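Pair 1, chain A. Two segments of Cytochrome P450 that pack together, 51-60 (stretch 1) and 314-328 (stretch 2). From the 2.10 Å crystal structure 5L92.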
# COMPACT_ATOMS: atom_id res chain seq x y z
N HIS A 51 19.26 -6.01 -1.40
CA HIS A 51 19.73 -5.52 -2.68
C HIS A 51 18.70 -5.81 -3.75
O HIS A 51 17.89 -6.74 -3.64
CB HIS A 51 21.10 -6.12 -3.05
CG HIS A 51 21.09 -7.59 -3.32
ND1 HIS A 51 20.57 -8.52 -2.43
CD2 HIS A 51 21.58 -8.30 -4.36
CE1 HIS A 51 20.74 -9.73 -2.93
NE2 HIS A 51 21.34 -9.63 -4.10
N TYR A 52 18.76 -4.99 -4.79
CA TYR A 52 17.72 -4.97 -5.83
C TYR A 52 17.57 -6.32 -6.48
O TYR A 52 16.45 -6.80 -6.70
CB TYR A 52 18.07 -3.92 -6.89
CG TYR A 52 17.04 -3.71 -7.97
CD1 TYR A 52 16.86 -4.64 -8.99
CD2 TYR A 52 16.27 -2.56 -7.99
CE1 TYR A 52 15.92 -4.42 -9.98
CE2 TYR A 52 15.34 -2.35 -8.96
CZ TYR A 52 15.17 -3.26 -9.96
OH TYR A 52 14.24 -3.00 -10.92
N ASP A 53 18.69 -6.95 -6.82
CA ASP A 53 18.62 -8.20 -7.55
C ASP A 53 18.03 -9.29 -6.67
O ASP A 53 17.30 -10.15 -7.17
CB ASP A 53 20.03 -8.60 -8.03
CG ASP A 53 20.03 -9.83 -8.94
OD1 ASP A 53 19.53 -9.72 -10.09
OD2 ASP A 53 20.52 -10.90 -8.50
N GLY A 54 18.32 -9.23 -5.37
CA GLY A 54 17.73 -10.17 -4.43
C GLY A 54 16.23 -9.97 -4.27
O GLY A 54 15.45 -10.93 -4.30
N VAL A 55 15.80 -8.71 -4.09
CA VAL A 55 14.37 -8.45 -3.97
C VAL A 55 13.66 -8.91 -5.23
O VAL A 55 12.63 -9.60 -5.16
CB VAL A 55 14.12 -6.95 -3.68
CG1 VAL A 55 12.64 -6.62 -3.82
CG2 VAL A 55 14.61 -6.56 -2.28
N LYS A 56 14.21 -8.57 -6.40
CA LYS A 56 13.63 -8.99 -7.67
C LYS A 56 13.51 -10.50 -7.76
O LYS A 56 12.46 -11.02 -8.16
CB LYS A 56 14.49 -8.46 -8.82
CG LYS A 56 14.04 -8.95 -10.21
CD LYS A 56 14.76 -8.22 -11.35
CE LYS A 56 16.15 -8.79 -11.63
NZ LYS A 56 16.02 -10.07 -12.39
N GLU A 57 14.58 -11.23 -7.41
CA GLU A 57 14.58 -12.68 -7.53
C GLU A 57 13.56 -13.32 -6.59
O GLU A 57 12.84 -14.25 -6.99
CB GLU A 57 15.98 -13.21 -7.25
CG GLU A 57 16.20 -14.65 -7.62
CD GLU A 57 17.68 -14.98 -7.81
OE1 GLU A 57 18.54 -14.18 -7.34
OE2 GLU A 57 18.00 -16.02 -8.42
N VAL A 58 13.48 -12.84 -5.35
CA VAL A 58 12.53 -13.39 -4.39
C VAL A 58 11.12 -13.22 -4.90
O VAL A 58 10.30 -14.15 -4.79
CB VAL A 58 12.71 -12.75 -3.01
CG1 VAL A 58 11.46 -13.02 -2.11
CG2 VAL A 58 14.01 -13.29 -2.35
N LEU A 59 10.79 -12.03 -5.43
CA LEU A 59 9.43 -11.77 -5.89
C LEU A 59 9.10 -12.43 -7.22
O LEU A 59 7.94 -12.74 -7.47
CB LEU A 59 9.16 -10.27 -5.97
CG LEU A 59 9.13 -9.47 -4.68
CD1 LEU A 59 8.84 -8.02 -4.97
CD2 LEU A 59 8.13 -10.05 -3.66
N GLU A 60 10.08 -12.65 -8.11
CA GLU A 60 9.78 -13.33 -9.36
C GLU A 60 9.64 -14.84 -9.17
O GLU A 60 8.86 -15.49 -9.87
CB GLU A 60 10.85 -13.07 -10.42
CG GLU A 60 10.62 -11.79 -11.18
CD GLU A 60 11.80 -11.40 -12.06
OE1 GLU A 60 12.75 -12.21 -12.23
OE2 GLU A 60 11.79 -10.27 -12.60
N VAL A 314 12.16 -11.64 4.04
CA VAL A 314 11.61 -10.29 3.98
C VAL A 314 12.38 -9.52 2.92
O VAL A 314 13.50 -9.06 3.12
CB VAL A 314 11.70 -9.59 5.36
CG1 VAL A 314 11.15 -8.16 5.29
CG2 VAL A 314 10.94 -10.40 6.40
N PRO A 315 11.84 -9.44 1.69
CA PRO A 315 12.45 -8.56 0.68
C PRO A 315 12.07 -7.10 0.93
O PRO A 315 10.89 -6.76 1.06
CB PRO A 315 11.88 -9.09 -0.64
CG PRO A 315 10.58 -9.74 -0.26
CD PRO A 315 10.85 -10.35 1.09
N TRP A 316 13.08 -6.26 1.02
CA TRP A 316 12.91 -4.85 1.35
C TRP A 316 12.92 -4.02 0.06
O TRP A 316 13.96 -3.51 -0.36
CB TRP A 316 14.01 -4.40 2.29
CG TRP A 316 13.89 -4.99 3.71
CD1 TRP A 316 14.41 -6.16 4.16
CD2 TRP A 316 13.21 -4.41 4.82
NE1 TRP A 316 14.11 -6.35 5.49
CE2 TRP A 316 13.37 -5.28 5.92
CE3 TRP A 316 12.51 -3.22 5.01
CZ2 TRP A 316 12.84 -5.01 7.19
CZ3 TRP A 316 11.96 -2.95 6.25
CH2 TRP A 316 12.12 -3.84 7.34
N MET A 317 11.74 -3.77 -0.50
CA MET A 317 11.71 -2.92 -1.68
C MET A 317 12.26 -1.53 -1.37
O MET A 317 12.96 -0.94 -2.20
CB MET A 317 10.30 -2.82 -2.26
CG MET A 317 9.80 -4.17 -2.77
SD MET A 317 8.77 -4.95 -1.52
CE MET A 317 7.33 -3.94 -1.79
N GLY A 318 12.00 -1.01 -0.16
CA GLY A 318 12.57 0.27 0.24
C GLY A 318 14.09 0.33 0.14
O GLY A 318 14.66 1.35 -0.25
N SER A 319 14.76 -0.77 0.48
CA SER A 319 16.20 -0.88 0.31
C SER A 319 16.61 -1.03 -1.15
O SER A 319 17.53 -0.35 -1.62
CB SER A 319 16.72 -2.06 1.12
OG SER A 319 18.13 -2.11 1.09
N ALA A 320 15.96 -1.94 -1.87
CA ALA A 320 16.22 -2.13 -3.29
C ALA A 320 16.13 -0.81 -4.05
O ALA A 320 16.84 -0.62 -5.05
CB ALA A 320 15.23 -3.13 -3.90
N HIS A 321 15.21 0.07 -3.64
CA HIS A 321 14.94 1.31 -4.34
C HIS A 321 16.07 2.34 -4.21
O HIS A 321 16.01 3.36 -4.91
CB HIS A 321 13.66 1.94 -3.81
CG HIS A 321 12.42 1.22 -4.22
ND1 HIS A 321 11.21 1.41 -3.58
CD2 HIS A 321 12.20 0.28 -5.17
CE1 HIS A 321 10.29 0.66 -4.16
NE2 HIS A 321 10.87 -0.05 -5.11
N ARG A 322 17.01 2.10 -3.28
CA ARG A 322 18.18 2.92 -3.01
C ARG A 322 19.49 2.25 -3.44
O ARG A 322 20.57 2.70 -3.05
CB ARG A 322 18.26 3.25 -1.51
CG ARG A 322 17.04 3.85 -0.84
CD ARG A 322 16.77 5.25 -1.31
NE ARG A 322 15.70 5.95 -0.61
CZ ARG A 322 15.89 6.94 0.26
NH1 ARG A 322 17.11 7.36 0.57
NH2 ARG A 322 14.86 7.53 0.81
N ASP A 323 19.42 1.19 -4.23
CA ASP A 323 20.58 0.41 -4.63
C ASP A 323 21.32 1.15 -5.76
O ASP A 323 20.73 1.43 -6.81
CB ASP A 323 20.08 -0.96 -5.09
CG ASP A 323 21.20 -1.94 -5.38
OD1 ASP A 323 22.24 -1.52 -5.94
OD2 ASP A 323 21.03 -3.15 -5.05
N ALA A 324 22.60 1.46 -5.54
CA ALA A 324 23.30 2.33 -6.49
C ALA A 324 23.45 1.68 -7.87
O ALA A 324 23.46 2.39 -8.89
CB ALA A 324 24.67 2.71 -5.96
N GLU A 325 23.55 0.35 -7.91
CA GLU A 325 23.67 -0.37 -9.18
C GLU A 325 22.47 -0.13 -10.09
O GLU A 325 22.58 -0.31 -11.30
CB GLU A 325 23.85 -1.87 -8.92
CG GLU A 325 25.14 -2.27 -8.14
CD GLU A 325 26.41 -2.34 -9.00
OE1 GLU A 325 26.39 -2.92 -10.11
OE2 GLU A 325 27.46 -1.83 -8.54
N TYR A 326 21.32 0.28 -9.57
CA TYR A 326 20.16 0.46 -10.43
C TYR A 326 19.64 1.88 -10.39
O TYR A 326 18.74 2.21 -11.16
CB TYR A 326 19.01 -0.52 -10.07
CG TYR A 326 19.31 -1.97 -10.35
CD1 TYR A 326 20.20 -2.67 -9.54
CD2 TYR A 326 18.71 -2.66 -11.42
CE1 TYR A 326 20.50 -4.01 -9.79
CE2 TYR A 326 19.00 -4.02 -11.65
CZ TYR A 326 19.91 -4.67 -10.84
OH TYR A 326 20.23 -5.99 -11.05
N PHE A 327 20.14 2.72 -9.49
CA PHE A 327 19.57 4.06 -9.36
C PHE A 327 20.75 5.00 -9.10
O PHE A 327 21.27 5.03 -7.99
CB PHE A 327 18.55 4.13 -8.24
CG PHE A 327 17.34 3.23 -8.43
CD1 PHE A 327 16.23 3.66 -9.15
CD2 PHE A 327 17.31 1.98 -7.86
CE1 PHE A 327 15.12 2.83 -9.30
CE2 PHE A 327 16.18 1.15 -8.02
CZ PHE A 327 15.11 1.58 -8.73
N GLU A 328 21.18 5.71 -10.13
CA GLU A 328 22.28 6.66 -9.95
C GLU A 328 21.90 7.75 -8.93
O GLU A 328 20.79 8.27 -8.93
CB GLU A 328 22.66 7.28 -11.29
CG GLU A 328 23.82 8.26 -11.18
CD GLU A 328 24.56 8.46 -12.49
OE1 GLU A 328 23.89 8.49 -13.56
OE2 GLU A 328 25.81 8.57 -12.45

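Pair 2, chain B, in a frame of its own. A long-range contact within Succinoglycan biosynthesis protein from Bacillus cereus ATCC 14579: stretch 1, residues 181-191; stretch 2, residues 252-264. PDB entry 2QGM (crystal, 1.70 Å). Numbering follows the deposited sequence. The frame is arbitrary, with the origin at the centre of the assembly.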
# COMPACT_ATOMS: atom_id res chain seq x y z
N ASN B 181 12.97 -13.43 -15.77
CA ASN B 181 14.41 -13.33 -16.01
C ASN B 181 15.20 -13.23 -14.70
O ASN B 181 16.32 -13.71 -14.61
CB ASN B 181 14.71 -12.12 -16.89
CG ASN B 181 14.61 -12.44 -18.37
OD1 ASN B 181 13.74 -13.20 -18.79
ND2 ASN B 181 15.49 -11.85 -19.17
N LYS B 182 14.60 -12.62 -13.68
CA LYS B 182 15.27 -12.50 -12.40
C LYS B 182 15.60 -13.92 -11.92
O LYS B 182 16.72 -14.20 -11.46
CB LYS B 182 14.36 -11.82 -11.38
CG LYS B 182 15.07 -11.41 -10.10
CD LYS B 182 15.94 -10.19 -10.36
CE LYS B 182 16.65 -9.72 -9.10
NZ LYS B 182 17.50 -8.53 -9.37
N VAL B 183 14.62 -14.81 -12.04
CA VAL B 183 14.76 -16.21 -11.62
C VAL B 183 15.69 -16.97 -12.56
O VAL B 183 16.65 -17.60 -12.12
CB VAL B 183 13.40 -16.96 -11.62
CG1 VAL B 183 13.62 -18.40 -11.16
CG2 VAL B 183 12.40 -16.26 -10.72
N ILE B 184 15.39 -16.91 -13.85
CA ILE B 184 16.18 -17.61 -14.86
C ILE B 184 17.67 -17.24 -14.80
O ILE B 184 18.53 -18.12 -14.85
CB ILE B 184 15.67 -17.31 -16.29
CG1 ILE B 184 14.24 -17.81 -16.46
CG2 ILE B 184 16.58 -18.00 -17.31
CD1 ILE B 184 14.09 -19.31 -16.37
N ASP B 185 17.95 -15.94 -14.73
CA ASP B 185 19.33 -15.46 -14.67
C ASP B 185 20.06 -16.07 -13.50
O ASP B 185 21.21 -16.51 -13.63
CB ASP B 185 19.36 -13.94 -14.57
CG ASP B 185 18.93 -13.26 -15.84
OD1 ASP B 185 18.80 -13.95 -16.87
OD2 ASP B 185 18.74 -12.03 -15.82
N TYR B 186 19.41 -16.11 -12.34
CA TYR B 186 20.04 -16.68 -11.15
C TYR B 186 20.37 -18.15 -11.37
O TYR B 186 21.48 -18.59 -11.06
CB TYR B 186 19.11 -16.54 -9.94
CG TYR B 186 19.60 -17.35 -8.76
CD1 TYR B 186 20.67 -16.91 -7.99
CD2 TYR B 186 19.02 -18.57 -8.44
CE1 TYR B 186 21.16 -17.67 -6.93
CE2 TYR B 186 19.50 -19.35 -7.39
CZ TYR B 186 20.57 -18.89 -6.64
OH TYR B 186 21.07 -19.65 -5.60
N VAL B 187 19.42 -18.90 -11.90
CA VAL B 187 19.61 -20.33 -12.16
C VAL B 187 20.72 -20.58 -13.17
O VAL B 187 21.54 -21.48 -12.98
CB VAL B 187 18.31 -20.97 -12.69
CG1 VAL B 187 18.56 -22.43 -13.07
CG2 VAL B 187 17.23 -20.89 -11.62
N ARG B 188 20.76 -19.80 -14.24
CA ARG B 188 21.78 -19.96 -15.27
C ARG B 188 23.19 -19.75 -14.72
O ARG B 188 24.15 -20.38 -15.18
CB ARG B 188 21.53 -18.98 -16.42
CG ARG B 188 22.48 -19.13 -17.60
CD ARG B 188 22.05 -18.26 -18.77
NE ARG B 188 22.00 -16.85 -18.40
CZ ARG B 188 20.91 -16.09 -18.48
NH1 ARG B 188 19.77 -16.60 -18.93
NH2 ARG B 188 20.97 -14.82 -18.12
N LEU B 189 23.31 -18.87 -13.73
CA LEU B 189 24.59 -18.56 -13.14
C LEU B 189 24.99 -19.45 -11.97
O LEU B 189 26.12 -19.94 -11.90
CB LEU B 189 24.59 -17.09 -12.68
CG LEU B 189 25.76 -16.50 -11.89
CD1 LEU B 189 27.06 -16.67 -12.66
CD2 LEU B 189 25.47 -15.03 -11.64
N HIS B 190 24.05 -19.68 -11.06
CA HIS B 190 24.33 -20.47 -9.87
C HIS B 190 23.86 -21.92 -9.85
O HIS B 190 24.50 -22.75 -9.22
CB HIS B 190 23.77 -19.74 -8.64
CG HIS B 190 24.46 -18.44 -8.37
ND1 HIS B 190 25.70 -18.36 -7.77
CD2 HIS B 190 24.09 -17.16 -8.65
CE1 HIS B 190 26.06 -17.09 -7.68
NE2 HIS B 190 25.11 -16.35 -8.20
N ARG B 191 22.76 -22.23 -10.53
CA ARG B 191 22.27 -23.61 -10.55
C ARG B 191 22.05 -24.05 -12.00
O ARG B 191 20.92 -24.34 -12.41
CB ARG B 191 20.96 -23.71 -9.74
CG ARG B 191 20.97 -22.87 -8.47
CD ARG B 191 19.86 -23.22 -7.50
NE ARG B 191 20.11 -24.48 -6.82
CZ ARG B 191 19.52 -24.86 -5.69
NH1 ARG B 191 18.63 -24.08 -5.10
NH2 ARG B 191 19.83 -26.03 -5.14
N GLU B 252 21.55 -12.13 -4.39
CA GLU B 252 20.92 -12.52 -5.65
C GLU B 252 19.89 -13.63 -5.42
O GLU B 252 18.77 -13.57 -5.94
CB GLU B 252 21.97 -13.00 -6.64
CG GLU B 252 23.05 -11.96 -6.94
CD GLU B 252 24.21 -12.56 -7.71
OE1 GLU B 252 23.96 -13.14 -8.79
OE2 GLU B 252 25.36 -12.43 -7.24
N TYR B 253 20.28 -14.63 -4.64
CA TYR B 253 19.40 -15.76 -4.34
C TYR B 253 18.09 -15.36 -3.66
O TYR B 253 17.02 -15.85 -4.02
CB TYR B 253 20.14 -16.78 -3.47
CG TYR B 253 19.22 -17.82 -2.87
CD1 TYR B 253 18.87 -17.78 -1.53
CD2 TYR B 253 18.67 -18.82 -3.67
CE1 TYR B 253 17.99 -18.73 -0.99
CE2 TYR B 253 17.80 -19.77 -3.14
CZ TYR B 253 17.46 -19.72 -1.80
OH TYR B 253 16.60 -20.66 -1.28
N ILE B 254 18.18 -14.49 -2.66
CA ILE B 254 17.00 -14.05 -1.93
C ILE B 254 15.91 -13.54 -2.86
O ILE B 254 14.76 -13.96 -2.77
CB ILE B 254 17.33 -12.91 -0.95
CG1 ILE B 254 18.35 -13.39 0.09
CG2 ILE B 254 16.06 -12.44 -0.25
CD1 ILE B 254 17.84 -14.51 0.96
N TRP B 255 16.27 -12.64 -3.77
CA TRP B 255 15.28 -12.09 -4.68
C TRP B 255 14.81 -13.07 -5.75
O TRP B 255 13.69 -12.97 -6.22
CB TRP B 255 15.80 -10.80 -5.33
CG TRP B 255 15.79 -9.63 -4.39
CD1 TRP B 255 16.88 -9.08 -3.76
CD2 TRP B 255 14.65 -8.88 -3.95
NE1 TRP B 255 16.47 -8.04 -2.95
CE2 TRP B 255 15.12 -7.89 -3.06
CE3 TRP B 255 13.28 -8.94 -4.24
CZ2 TRP B 255 14.26 -6.98 -2.43
CZ3 TRP B 255 12.42 -8.03 -3.61
CH2 TRP B 255 12.92 -7.06 -2.72
N ALA B 256 15.67 -14.01 -6.13
CA ALA B 256 15.28 -15.01 -7.13
C ALA B 256 14.24 -15.94 -6.50
O ALA B 256 13.21 -16.24 -7.12
CB ALA B 256 16.49 -15.80 -7.58
N LYS B 257 14.51 -16.39 -5.28
CA LYS B 257 13.57 -17.27 -4.58
C LYS B 257 12.24 -16.55 -4.38
O LYS B 257 11.17 -17.12 -4.61
CB LYS B 257 14.15 -17.68 -3.22
CG LYS B 257 13.18 -18.47 -2.34
CD LYS B 257 13.79 -18.82 -0.98
CE LYS B 257 12.84 -19.68 -0.16
NZ LYS B 257 13.40 -20.10 1.16
N ALA B 258 12.31 -15.30 -3.95
CA ALA B 258 11.11 -14.50 -3.69
C ALA B 258 10.28 -14.31 -4.95
O ALA B 258 9.05 -14.36 -4.90
CB ALA B 258 11.49 -13.15 -3.11
N THR B 259 10.95 -14.06 -6.07
CA THR B 259 10.27 -13.87 -7.34
C THR B 259 9.61 -15.18 -7.78
O THR B 259 8.47 -15.17 -8.26
CB THR B 259 11.25 -13.40 -8.42
OG1 THR B 259 11.86 -12.18 -7.99
CG2 THR B 259 10.51 -13.16 -9.74
N ALA B 260 10.31 -16.30 -7.64
CA ALA B 260 9.73 -17.58 -8.03
C ALA B 260 8.47 -17.83 -7.21
O ALA B 260 7.48 -18.38 -7.71
CB ALA B 260 10.73 -18.71 -7.80
N SER B 261 8.50 -17.40 -5.95
CA SER B 261 7.35 -17.54 -5.08
C SER B 261 6.23 -16.60 -5.52
O SER B 261 5.06 -16.94 -5.40
CB SER B 261 7.74 -17.25 -3.62
OG SER B 261 8.40 -18.35 -3.02
N ALA B 262 6.58 -15.42 -6.03
CA ALA B 262 5.56 -14.47 -6.48
C ALA B 262 4.86 -15.03 -7.71
O ALA B 262 3.66 -14.81 -7.92
CB ALA B 262 6.19 -13.12 -6.78
N ILE B 263 5.61 -15.75 -8.52
CA ILE B 263 5.06 -16.35 -9.72
C ILE B 263 4.10 -17.48 -9.31
O ILE B 263 3.03 -17.64 -9.90
CB ILE B 263 6.19 -16.87 -10.63
CG1 ILE B 263 6.95 -15.66 -11.18
CG2 ILE B 263 5.63 -17.74 -11.75
CD1 ILE B 263 8.27 -15.98 -11.87
N GLU B 264 4.48 -18.25 -8.29
CA GLU B 264 3.60 -19.32 -7.80
C GLU B 264 2.33 -18.68 -7.25
O GLU B 264 1.22 -19.13 -7.55
CB GLU B 264 4.28 -20.13 -6.70
CG GLU B 264 3.43 -21.31 -6.21
CD GLU B 264 4.04 -22.03 -5.03
OE1 GLU B 264 5.27 -22.23 -5.04
OE2 GLU B 264 3.30 -22.41 -4.10

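Superposing N, CA and C of 14 central residues brings pair 2 onto pair 1 with an RMSD of 0.6 Å. In both, a helix from stretch 1 packs against a helical turn of stretch 2. In pair 2 the two helices run at 133° between their N-to-C directions, with axes 8.4 Å apart at closest approach. Stretch 2 of pair 1 has a type I beta turn from Ala A320 to Asp A323, whereas in pair 2 the helix runs on through Glu B264.

The closest CA-CA approach falls at matched positions: CA of Tyr A52 lies 4.1 Å from CA of Ala A320, and CA of Val B183 lies 4.7 Å from CA of Ala B256. Both pairs have alanine at this position, with CA atoms 0.3 Å apart after superposition. In each case CA-to-CB points toward the partner helix, and the methyl sits in the contact. One turn along stretch 1, Val A55 matches Tyr B186, and both touch this methyl: Val A55 CG2 is 3.8 Å from Ala A320 CB, and Tyr B186 CB is 3.6 Å from Ala B256 CB.

Around this common point the side chains differ. Tyr A52 extends its ring to Tyr A326 in a face-to-face stack, with centroids 3.9 Å apart and planes at 12°. At the matched position Val B183 is a knob among Ala B256, Thr B259, Ala B260 and Ile B263; its CG2 lies 3.7 Å from Ala B256 O and 4.3 Å from Ile B263 CD1. The continuing helix supplies this hole, while the non-helical chain of pair 1 supplies an aromatic partner.

The bulk is reversed one turn further along stretch 1. Val A55 CG1 lies 3.9 Å from Met A317 CG. Tyr B186 reaches Tyr B253, the counterpart of Met A317, with OH 3.2 Å from CD2 of Tyr B253; the rings meet obliquely, centroids 5.7 Å apart and planes at 51°.

Polar contacts sit at different ends. Asp A323, matched to Thr B259, accepts a hydrogen bond from the first helical residue: Tyr A52 N to Asp A323 OD2 is 2.9 Å at a nearly linear 179°. Thr B259 OG1 instead bonds within its own helix, 2.7 Å from Trp B255 O. Pair 2 has a weak hydrogen bond near the other end of its stretch 1 helix, from His B190 NE2 to Glu B252 OE1 at 3.5 Å.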